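Local coordinates for protein-glutamine gamma-glutamyltransferase 2 (Pagrus major, PDB 1G0D) that probably catalyses the calcium-dependent cross-linking of peptide-bound glutamine to lysine and other primary amines, at residues S129-F134 with V184-F189; G234-P239 with T514-R519; R322-S327 with L518-C523. All coordinates share one frame; numbering follows the deposited sequence.

Interaction 1: residues S129-F134 with V184-F189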
# COMPACT_ATOMS: atom_id res chain seq x y z
N SER A 129 -6.07 -28.19 15.10
CA SER A 129 -6.19 -27.35 13.93
C SER A 129 -4.88 -26.70 13.55
O SER A 129 -3.92 -26.67 14.33
CB SER A 129 -7.25 -26.29 14.19
OG SER A 129 -6.72 -25.32 15.06
N PHE A 130 -4.84 -26.20 12.33
CA PHE A 130 -3.66 -25.53 11.83
C PHE A 130 -4.09 -24.57 10.71
O PHE A 130 -5.22 -24.66 10.20
CB PHE A 130 -2.60 -26.57 11.35
CG PHE A 130 -3.04 -27.43 10.18
CD1 PHE A 130 -2.92 -26.96 8.85
CD2 PHE A 130 -3.59 -28.69 10.38
CE1 PHE A 130 -3.35 -27.72 7.78
CE2 PHE A 130 -4.01 -29.45 9.31
CZ PHE A 130 -3.89 -28.96 8.00
N HIS A 131 -3.22 -23.64 10.35
CA HIS A 131 -3.52 -22.69 9.30
C HIS A 131 -2.63 -22.92 8.10
O HIS A 131 -1.49 -23.31 8.24
CB HIS A 131 -3.30 -21.29 9.81
CG HIS A 131 -4.38 -20.81 10.72
ND1 HIS A 131 -4.31 -20.94 12.09
CD2 HIS A 131 -5.53 -20.14 10.46
CE1 HIS A 131 -5.37 -20.38 12.64
NE2 HIS A 131 -6.12 -19.89 11.67
N MET A 132 -3.16 -22.67 6.92
CA MET A 132 -2.41 -22.87 5.71
C MET A 132 -2.33 -21.58 4.89
O MET A 132 -3.35 -20.96 4.59
CB MET A 132 -3.07 -23.96 4.88
CG MET A 132 -2.42 -24.18 3.54
SD MET A 132 -1.08 -25.39 3.64
CE MET A 132 -1.99 -26.90 3.89
N LEU A 133 -1.11 -21.18 4.53
CA LEU A 133 -0.82 -19.97 3.75
C LEU A 133 -0.26 -20.30 2.35
O LEU A 133 -0.01 -21.45 2.02
CB LEU A 133 0.21 -19.12 4.50
CG LEU A 133 -0.06 -18.43 5.84
CD1 LEU A 133 -1.46 -18.65 6.35
CD2 LEU A 133 0.94 -18.92 6.79
N PHE A 134 -0.06 -19.28 1.53
CA PHE A 134 0.48 -19.44 0.18
C PHE A 134 1.98 -19.74 0.36
O PHE A 134 2.59 -19.34 1.34
CB PHE A 134 0.28 -18.13 -0.60
CG PHE A 134 -1.11 -17.96 -1.15
CD1 PHE A 134 -2.01 -17.06 -0.57
CD2 PHE A 134 -1.56 -18.74 -2.21
CE1 PHE A 134 -3.33 -16.96 -1.04
CE2 PHE A 134 -2.88 -18.64 -2.69
CZ PHE A 134 -3.76 -17.76 -2.10
N VAL A 184 -2.61 -10.85 13.64
CA VAL A 184 -2.87 -10.25 12.34
C VAL A 184 -3.19 -11.33 11.30
O VAL A 184 -3.87 -11.06 10.29
CB VAL A 184 -1.67 -9.43 11.91
CG1 VAL A 184 -1.75 -9.16 10.42
CG2 VAL A 184 -1.64 -8.12 12.73
N MET A 185 -2.71 -12.56 11.52
CA MET A 185 -3.00 -13.62 10.58
C MET A 185 -4.46 -14.01 10.73
O MET A 185 -5.18 -14.23 9.75
CB MET A 185 -2.11 -14.84 10.85
CG MET A 185 -2.47 -16.05 10.00
SD MET A 185 -1.80 -17.60 10.59
CE MET A 185 -2.81 -17.85 12.10
N ASP A 186 -4.92 -14.11 11.96
CA ASP A 186 -6.29 -14.50 12.21
C ASP A 186 -7.29 -13.51 11.64
O ASP A 186 -8.37 -13.92 11.16
CB ASP A 186 -6.49 -14.62 13.69
CG ASP A 186 -5.57 -15.61 14.28
OD1 ASP A 186 -6.08 -16.69 14.60
OD2 ASP A 186 -4.35 -15.31 14.43
N ILE A 187 -6.95 -12.22 11.71
CA ILE A 187 -7.80 -11.16 11.18
C ILE A 187 -7.78 -11.19 9.64
O ILE A 187 -8.76 -10.82 8.99
CB ILE A 187 -7.33 -9.75 11.59
CG1 ILE A 187 -7.40 -9.57 13.11
CG2 ILE A 187 -8.23 -8.74 10.97
CD1 ILE A 187 -6.52 -8.47 13.66
N CYS A 188 -6.66 -11.60 9.06
CA CYS A 188 -6.58 -11.66 7.62
C CYS A 188 -7.63 -12.65 7.12
O CYS A 188 -8.35 -12.30 6.21
CB CYS A 188 -5.18 -12.06 7.18
SG CYS A 188 -4.00 -10.73 7.32
N PHE A 189 -7.73 -13.84 7.72
CA PHE A 189 -8.75 -14.84 7.34
C PHE A 189 -10.16 -14.36 7.69
O PHE A 189 -11.13 -14.85 7.13
CB PHE A 189 -8.52 -16.20 8.02
CG PHE A 189 -7.41 -17.02 7.40
CD1 PHE A 189 -6.22 -17.24 8.10
CD2 PHE A 189 -7.50 -17.45 6.09
CE1 PHE A 189 -5.14 -17.88 7.49
CE2 PHE A 189 -6.43 -18.09 5.47
CZ PHE A 189 -5.24 -18.30 6.17

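Interaction 2: residues G234-P239 with T514-R519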
# COMPACT_ATOMS: atom_id res chain seq x y z
N GLY A 234 -13.15 5.65 3.40
CA GLY A 234 -12.33 6.68 2.79
C GLY A 234 -12.89 8.07 3.03
O GLY A 234 -14.10 8.27 3.01
N ARG A 235 -12.00 9.03 3.28
CA ARG A 235 -12.39 10.42 3.47
C ARG A 235 -11.30 11.20 2.75
O ARG A 235 -10.16 11.27 3.22
CB ARG A 235 -12.39 10.83 4.92
CG ARG A 235 -12.83 12.27 5.15
CD ARG A 235 -14.33 12.29 5.32
NE ARG A 235 -14.75 13.18 6.39
CZ ARG A 235 -15.87 13.04 7.08
NH1 ARG A 235 -16.17 13.90 8.03
NH2 ARG A 235 -16.71 12.03 6.83
N TRP A 236 -11.65 11.79 1.61
CA TRP A 236 -10.70 12.50 0.80
C TRP A 236 -10.43 13.92 1.20
O TRP A 236 -9.50 14.54 0.66
CB TRP A 236 -11.12 12.36 -0.66
CG TRP A 236 -11.23 10.87 -0.99
CD1 TRP A 236 -12.36 10.11 -0.92
CD2 TRP A 236 -10.14 9.93 -1.20
NE1 TRP A 236 -12.04 8.76 -1.06
CE2 TRP A 236 -10.70 8.63 -1.22
CE3 TRP A 236 -8.75 10.06 -1.35
CZ2 TRP A 236 -9.93 7.49 -1.40
CZ3 TRP A 236 -7.99 8.91 -1.53
CH2 TRP A 236 -8.58 7.65 -1.55
N GLU A 237 -11.22 14.45 2.14
CA GLU A 237 -10.97 15.80 2.63
C GLU A 237 -11.18 16.05 4.11
O GLU A 237 -12.10 15.53 4.76
CB GLU A 237 -11.69 16.89 1.82
CG GLU A 237 -10.74 18.03 1.41
CD GLU A 237 -11.44 19.29 1.05
OE1 GLU A 237 -12.67 19.23 0.85
OE2 GLU A 237 -10.78 20.34 0.95
N GLU A 238 -10.26 16.90 4.55
CA GLU A 238 -9.96 17.37 5.89
C GLU A 238 -10.86 17.32 7.12
O GLU A 238 -10.39 16.87 8.16
CB GLU A 238 -9.28 18.71 5.76
CG GLU A 238 -9.35 19.54 6.92
CD GLU A 238 -10.37 20.59 6.71
OE1 GLU A 238 -11.26 20.64 7.58
OE2 GLU A 238 -10.28 21.34 5.69
N PRO A 239 -12.11 17.81 7.08
CA PRO A 239 -12.74 17.59 8.42
C PRO A 239 -12.98 16.08 8.66
O PRO A 239 -14.00 15.52 8.25
CB PRO A 239 -14.03 18.39 8.36
CG PRO A 239 -14.29 18.55 6.88
CD PRO A 239 -12.96 18.53 6.14
N THR A 514 -4.86 19.78 -2.38
CA THR A 514 -4.78 18.52 -1.61
C THR A 514 -4.04 17.56 -2.52
O THR A 514 -4.00 17.77 -3.75
CB THR A 514 -6.14 17.88 -1.27
OG1 THR A 514 -6.78 17.45 -2.47
CG2 THR A 514 -7.01 18.84 -0.53
N TYR A 515 -3.46 16.49 -1.97
CA TYR A 515 -2.74 15.59 -2.85
C TYR A 515 -3.65 15.09 -3.95
O TYR A 515 -3.21 14.99 -5.09
CB TYR A 515 -2.07 14.43 -2.09
CG TYR A 515 -2.85 13.15 -2.01
CD1 TYR A 515 -3.75 12.92 -0.98
CD2 TYR A 515 -2.63 12.13 -2.93
CE1 TYR A 515 -4.42 11.69 -0.84
CE2 TYR A 515 -3.30 10.87 -2.80
CZ TYR A 515 -4.19 10.67 -1.75
OH TYR A 515 -4.85 9.47 -1.60
N ASN A 516 -4.92 14.80 -3.65
CA ASN A 516 -5.80 14.34 -4.72
C ASN A 516 -6.37 15.44 -5.58
O ASN A 516 -7.46 15.33 -6.12
CB ASN A 516 -6.93 13.40 -4.26
CG ASN A 516 -7.73 13.92 -3.11
OD1 ASN A 516 -8.92 13.69 -3.06
ND2 ASN A 516 -7.10 14.56 -2.17
N SER A 517 -5.59 16.51 -5.74
CA SER A 517 -5.99 17.63 -6.57
C SER A 517 -7.31 18.35 -6.26
O SER A 517 -8.01 18.80 -7.16
CB SER A 517 -5.98 17.15 -8.02
OG SER A 517 -4.65 17.10 -8.49
N LEU A 518 -7.66 18.47 -4.99
CA LEU A 518 -8.87 19.17 -4.62
C LEU A 518 -8.45 20.59 -4.33
O LEU A 518 -7.80 20.87 -3.33
CB LEU A 518 -9.46 18.57 -3.35
CG LEU A 518 -10.87 18.02 -3.28
CD1 LEU A 518 -11.31 17.47 -4.59
CD2 LEU A 518 -10.91 16.94 -2.26
N ARG A 519 -8.81 21.50 -5.23
CA ARG A 519 -8.52 22.92 -5.11
C ARG A 519 -9.11 23.47 -3.81
O ARG A 519 -10.26 23.18 -3.47
CB ARG A 519 -9.10 23.64 -6.31
CG ARG A 519 -8.51 24.99 -6.56
CD ARG A 519 -9.34 25.80 -7.58
NE ARG A 519 -10.72 26.03 -7.15
CZ ARG A 519 -11.81 25.69 -7.86
NH1 ARG A 519 -11.68 25.10 -9.05
NH2 ARG A 519 -13.02 25.94 -7.36

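Interaction 3: residues R322-S327 with L518-C523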
# COMPACT_ATOMS: atom_id res chain seq x y z
N ARG A 322 -17.74 25.62 -9.71
CA ARG A 322 -18.16 24.65 -8.74
C ARG A 322 -17.18 23.51 -8.69
O ARG A 322 -16.87 23.02 -7.61
CB ARG A 322 -19.57 24.15 -9.08
CG ARG A 322 -20.56 25.29 -9.24
CD ARG A 322 -21.88 24.80 -9.74
NE ARG A 322 -21.80 24.16 -11.05
CZ ARG A 322 -22.83 23.58 -11.63
NH1 ARG A 322 -24.01 23.57 -11.02
NH2 ARG A 322 -22.71 23.03 -12.83
N GLN A 323 -16.70 23.08 -9.85
CA GLN A 323 -15.79 21.95 -9.88
C GLN A 323 -14.48 22.30 -9.23
O GLN A 323 -13.79 23.22 -9.66
CB GLN A 323 -15.62 21.43 -11.33
CG GLN A 323 -16.62 20.24 -11.69
CD GLN A 323 -17.44 20.41 -13.02
OE1 GLN A 323 -16.87 20.61 -14.11
NE2 GLN A 323 -18.76 20.29 -12.92
N ARG A 324 -14.15 21.53 -8.19
CA ARG A 324 -12.95 21.71 -7.37
C ARG A 324 -11.74 20.90 -7.74
O ARG A 324 -10.65 21.28 -7.38
CB ARG A 324 -13.26 21.40 -5.91
CG ARG A 324 -14.01 22.49 -5.20
CD ARG A 324 -14.27 22.15 -3.76
NE ARG A 324 -13.06 22.19 -2.96
CZ ARG A 324 -12.90 21.49 -1.84
NH1 ARG A 324 -11.76 21.57 -1.15
NH2 ARG A 324 -13.89 20.73 -1.40
N SER A 325 -11.92 19.80 -8.45
CA SER A 325 -10.78 18.96 -8.83
C SER A 325 -9.96 19.53 -9.95
O SER A 325 -10.50 19.94 -10.96
CB SER A 325 -11.24 17.58 -9.25
OG SER A 325 -11.90 16.95 -8.17
N ASP A 326 -8.65 19.50 -9.75
CA ASP A 326 -7.68 20.03 -10.70
C ASP A 326 -6.78 18.94 -11.35
O ASP A 326 -5.58 18.79 -11.04
CB ASP A 326 -6.83 21.07 -9.96
CG ASP A 326 -6.17 22.04 -10.89
OD1 ASP A 326 -6.47 22.06 -12.10
OD2 ASP A 326 -5.33 22.81 -10.36
N SER A 327 -7.38 18.17 -12.24
CA SER A 327 -6.66 17.13 -12.94
C SER A 327 -5.94 16.09 -12.08
O SER A 327 -6.34 15.77 -10.94
CB SER A 327 -5.66 17.76 -13.89
OG SER A 327 -5.73 17.13 -15.15
N LEU A 518 -7.66 18.47 -4.99
CA LEU A 518 -8.87 19.17 -4.62
C LEU A 518 -8.45 20.59 -4.33
O LEU A 518 -7.80 20.87 -3.33
CB LEU A 518 -9.46 18.57 -3.35
CG LEU A 518 -10.87 18.02 -3.28
CD1 LEU A 518 -11.31 17.47 -4.59
CD2 LEU A 518 -10.91 16.94 -2.26
N ARG A 519 -8.81 21.50 -5.23
CA ARG A 519 -8.52 22.92 -5.11
C ARG A 519 -9.11 23.47 -3.81
O ARG A 519 -10.26 23.18 -3.47
CB ARG A 519 -9.10 23.64 -6.31
CG ARG A 519 -8.51 24.99 -6.56
CD ARG A 519 -9.34 25.80 -7.58
NE ARG A 519 -10.72 26.03 -7.15
CZ ARG A 519 -11.81 25.69 -7.86
NH1 ARG A 519 -11.68 25.10 -9.05
NH2 ARG A 519 -13.02 25.94 -7.36
N ARG A 520 -8.32 24.26 -3.08
CA ARG A 520 -8.78 24.81 -1.81
C ARG A 520 -8.78 26.33 -1.75
O ARG A 520 -9.75 26.97 -2.16
CB ARG A 520 -7.94 24.24 -0.68
CG ARG A 520 -8.54 22.94 -0.17
CD ARG A 520 -7.65 22.21 0.77
NE ARG A 520 -7.60 22.83 2.08
CZ ARG A 520 -8.48 22.56 3.04
NH1 ARG A 520 -8.38 23.16 4.22
NH2 ARG A 520 -9.46 21.71 2.80
N GLY A 521 -7.71 26.92 -1.24
CA GLY A 521 -7.67 28.37 -1.17
C GLY A 521 -6.70 29.13 -2.08
O GLY A 521 -5.47 29.03 -1.92
N GLU A 522 -7.25 29.91 -3.03
CA GLU A 522 -6.45 30.71 -3.96
C GLU A 522 -5.73 31.82 -3.18
O GLU A 522 -6.21 32.96 -3.14
CB GLU A 522 -7.36 31.30 -5.04
CG GLU A 522 -6.81 32.52 -5.78
CD GLU A 522 -5.78 32.18 -6.85
OE1 GLU A 522 -6.10 31.42 -7.81
OE2 GLU A 522 -4.64 32.68 -6.73
N CYS A 523 -4.59 31.50 -2.56
CA CYS A 523 -3.88 32.50 -1.77
C CYS A 523 -3.02 33.54 -2.50
O CYS A 523 -2.00 33.98 -1.95
CB CYS A 523 -3.05 31.84 -0.66
SG CYS A 523 -2.23 30.36 -1.12
O HOH W 1 -10.44 23.16 -11.15

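Interaction 1: residues S129-F134 with V184-F189
M185 and F189, which both pack on H131, are one turn apart and joined by the helical bond from F189 N to M185 O, 3.3 Å. They illustrate a helix packed against a sheet: helix 184-193 lies beside strand 121-133, which belongs to a five-stranded sheet of the N-terminal beta-sandwich. The axes of the two short segments pass 10.9 Å apart at an angle of 74°. With no hydrogen bond between the segments, side chains do the joining, and H131 is central. M185 holds CG anti to its backbone N, and the bend at chi3 (71°) brings CE over the imidazole centre as a CH-pi contact, 3.5 Å from the ring centroid. SD follows over the same ring. F189 meets H131 differently: the planes lie within 23° of parallel but are slid apart, so that H131 CD2 comes 3.8 Å from F189 CE1 with little overlap. H131 also stacks on H107, while D186, whose carboxylate lies near the imidazole, forms a salt bridge with R31 through OD2. M185 and C188 also pack on helix 272-286, M185 on C285, so the contact connects the sandwich to the catalytic core. Around the F189 rim, near the ring plane, M132 O lies 3.6 Å from CZ, and L133 CD1 reaches that same CZ carbon at 3.8 Å.

Interaction 2: residues G234-P239 with T514-R519
W236 and Y515 meet through one indole corner and one phenol hydroxyl: Y515 OH lies in the plane of the W236 ring, at its edge, 3.2 Å from CZ3. The rings are not stacked. N516 approaches the other end of the same side chain: with CG between the backbone N and the carbonyl carbon (chi1 51°), it turns its amide to W236, OD1 3.5 Å from CB, and the amide and indole planes are 55° apart. Further along, L518 CD2 rests 3.8 Å from E237 CG, while the E237 carboxylate goes on to a salt bridge with R324. Within the 514-519 loop, a type I turn is closed by S517 N to T514 O at 2.8 Å, and T514 OG1 accepts from L518 N at 2.9 Å. Y515, in this turn, is important for catalytic activity, and its side chain lies about 3 Å from that of the active-site C272; F331 stacks on its ring. The contact thus joins the loop between strand 232-234 and helix 253-261 to the connection between neighbouring antiparallel strands 502-513 and 525-532, with the start of helix 272-286 close by.

Interaction 3: residues R322-S327 with L518-C523
A single beta bridge, S325 with L518, joins two surface loops beside the turn that carries the catalytically important Y515, an example of a backbone bridge supplemented by arginine side chains. Within the bridge, R519 N donates to R324 O at 2.8 Å. The side chain of R324 then returns the gesture: its bend at chi3 (71°) swings NE toward R519 O, which it meets at 3.0 Å almost in line with the carbonyl bond. NH1 reaches the same oxygen at 3.2 Å, from above the carbonyl plane, so R519 O is gripped side-on by two nitrogens. L518 CG lies over one face of that guanidinium, toward its rim, and R520 CG touches NH1 at the edge, 3.6 Å away. The guanidinium of R519 lies with R324 CA over one face, and its NH1 donates to Q323 O at 2.9 Å within the carbonyl plane, though the oxygen is tilted 30° from the guanidinium plane. A water donates to S325 O and weakly accepts from R519 NH1. The like-charged R324 NH1 and R520 NH2 stand only 4.6 Å apart, and E237 forms salt bridges with both. The arginines thus donate to main-chain oxygens and pair with carboxylates; the E237 carboxylate, shared by R324 and R520, probably offsets the repulsion between them.

Overall arrangement
Interactions 2 and 3 form one continuous patch: their centres are 10 Å apart, they share L518 and R519, and E237 of interaction 2 bridges to interaction 3 through OE2, 2.6 Å from R324 NH1 and 2.7 Å from R520 NH2. The loop 514-523 meets the active site through Y515, beside C272 and about 5 Å from the H332 side chain, and carries its arginines into the surface contact of interaction 3. Interaction 1 stands apart, on the opposite side of the chain's centre, its centre 35 Å from that of interaction 2 and 44 Å from that of interaction 3. Its link to the active site is structural: C272 begins helix 272-286, whose later residues touch 184-189.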